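Local coordinates for protein ribosomal silencing factor RsfS (Bacillus halodurans, PDB 2O5A) that probably silences translation by binding ribosomal protein uL14 on the large subunit and so preventing the two ribosomal subunits from associating, at residues Ala50-Leu55 / Arg76-Asp81. Numbering follows the deposited sequence.
Sequences AIAHEL and RWVLID
Ile80, on strand 77-81, reaches toward the helical residues Ala52 and Leu55. Ile80 CB starts the contact, 4.3 Å from Leu55 CD1. With CG1 anti to the carbonyl carbon (chi1 -54°), the longer branch then runs past the same leucine methyl, Ile80 CG1 lying 4.4 Å from Leu55 CD1. A turn at chi2 of 71° carries the tip back along the strand toward Val78, and Ile80 CD1 ends 4.4 Å from Ala52 CB. Ala52 CB also meets Val78 CG1 at 3.7 Å, the closest approach between the two segments, so Ala52 faces both strand residues. Segments 50-55 and 77-81 run nearly parallel (8°), their axes 9.6 Å apart at closest approach. Helix 45-61 belongs to the beta-alpha-beta crossover from strand 36-42 to strand 68-70, and here it packs on the sheet face carrying Val78 and Ile80. Leu55 extends the same layer to Val87 of strand 85-91 and Val14 of helix 4-16, whereas Leu79 points away from the helix and packs on Lys102 of the second subunit. All four touching residues are buried and meet solely through aliphatic carbons, which implies that hydrophobic burial and van der Waals packing, without directional polar bonds, hold helix to sheet at this point.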
# COMPACT_ATOMS: atom_id res chain seq x y z
N ALA A 50 13.73 7.00 15.34
CA ALA A 50 14.23 8.35 15.56
C ALA A 50 13.50 9.30 14.61
O ALA A 50 13.08 10.39 14.99
CB ALA A 50 15.73 8.40 15.30
N ILE A 51 13.36 8.86 13.36
CA ILE A 51 12.68 9.64 12.34
C ILE A 51 11.22 9.84 12.71
O ILE A 51 10.72 10.96 12.75
CB ILE A 51 12.73 8.92 10.98
CG1 ILE A 51 14.20 8.70 10.59
CG2 ILE A 51 11.91 9.68 9.95
CD1 ILE A 51 14.44 7.98 9.30
N ALA A 52 10.55 8.73 12.98
CA ALA A 52 9.14 8.76 13.35
C ALA A 52 8.89 9.65 14.56
O ALA A 52 7.85 10.30 14.65
CB ALA A 52 8.65 7.35 13.64
N HIS A 53 9.85 9.68 15.48
CA HIS A 53 9.70 10.49 16.69
C HIS A 53 9.91 11.98 16.42
O HIS A 53 9.20 12.82 16.98
CB HIS A 53 10.69 10.01 17.76
CG HIS A 53 10.35 10.50 19.14
ND1 HIS A 53 10.90 11.64 19.68
CD2 HIS A 53 9.53 9.99 20.08
CE1 HIS A 53 10.42 11.82 20.90
NE2 HIS A 53 9.58 10.83 21.17
N GLU A 54 10.87 12.31 15.57
CA GLU A 54 11.13 13.71 15.23
C GLU A 54 9.91 14.28 14.53
O GLU A 54 9.60 15.46 14.67
CB GLU A 54 12.36 13.82 14.33
CG GLU A 54 12.72 15.25 13.90
CD GLU A 54 13.06 16.15 15.07
OE1 GLU A 54 13.70 15.67 16.03
OE2 GLU A 54 12.72 17.35 15.02
N LEU A 55 9.23 13.43 13.77
CA LEU A 55 8.03 13.84 13.05
C LEU A 55 6.93 14.10 14.07
O LEU A 55 6.16 15.06 13.95
CB LEU A 55 7.59 12.75 12.07
CG LEU A 55 7.41 13.19 10.61
CD1 LEU A 55 6.96 12.01 9.78
CD2 LEU A 55 6.40 14.32 10.54
N ARG A 76 9.50 -1.31 11.53
CA ARG A 76 9.75 -1.92 10.23
C ARG A 76 9.03 -1.08 9.20
O ARG A 76 9.52 -0.86 8.09
CB ARG A 76 9.22 -3.36 10.21
CG ARG A 76 9.82 -4.27 11.26
CD ARG A 76 11.34 -4.39 11.11
NE ARG A 76 11.73 -4.98 9.84
CZ ARG A 76 12.98 -5.36 9.55
NH1 ARG A 76 13.94 -5.21 10.44
NH2 ARG A 76 13.25 -5.89 8.36
N TRP A 77 7.85 -0.61 9.58
CA TRP A 77 7.02 0.23 8.73
C TRP A 77 6.15 1.10 9.62
O TRP A 77 5.07 0.69 10.04
CB TRP A 77 6.14 -0.63 7.82
CG TRP A 77 5.26 0.16 6.90
CD1 TRP A 77 5.15 1.52 6.83
CD2 TRP A 77 4.34 -0.37 5.94
NE1 TRP A 77 4.22 1.87 5.88
CE2 TRP A 77 3.71 0.73 5.32
CE3 TRP A 77 4.00 -1.67 5.55
CZ2 TRP A 77 2.75 0.57 4.33
CZ3 TRP A 77 3.04 -1.83 4.56
CH2 TRP A 77 2.43 -0.72 3.96
N VAL A 78 6.63 2.31 9.90
CA VAL A 78 5.90 3.24 10.74
C VAL A 78 5.08 4.20 9.89
O VAL A 78 5.61 4.84 8.98
CB VAL A 78 6.86 4.06 11.63
CG1 VAL A 78 6.08 4.95 12.57
CG2 VAL A 78 7.77 3.13 12.40
N LEU A 79 3.79 4.30 10.19
CA LEU A 79 2.90 5.18 9.45
C LEU A 79 2.45 6.31 10.37
O LEU A 79 1.88 6.06 11.43
CB LEU A 79 1.69 4.39 8.93
CG LEU A 79 0.68 5.11 8.03
CD1 LEU A 79 -0.16 4.08 7.29
CD2 LEU A 79 -0.21 6.04 8.85
N ILE A 80 2.74 7.54 9.96
CA ILE A 80 2.36 8.71 10.74
C ILE A 80 1.36 9.52 9.94
O ILE A 80 1.72 10.18 8.97
CB ILE A 80 3.58 9.60 11.05
CG1 ILE A 80 4.68 8.77 11.71
CG2 ILE A 80 3.18 10.75 11.96
CD1 ILE A 80 5.36 7.79 10.78
N ASP A 81 0.09 9.46 10.34
CA ASP A 81 -0.96 10.19 9.64
C ASP A 81 -1.08 11.61 10.19
O ASP A 81 -1.52 11.81 11.32
CB ASP A 81 -2.30 9.47 9.81
CG ASP A 81 -3.31 9.87 8.76
OD1 ASP A 81 -3.21 10.99 8.23
OD2 ASP A 81 -4.22 9.05 8.47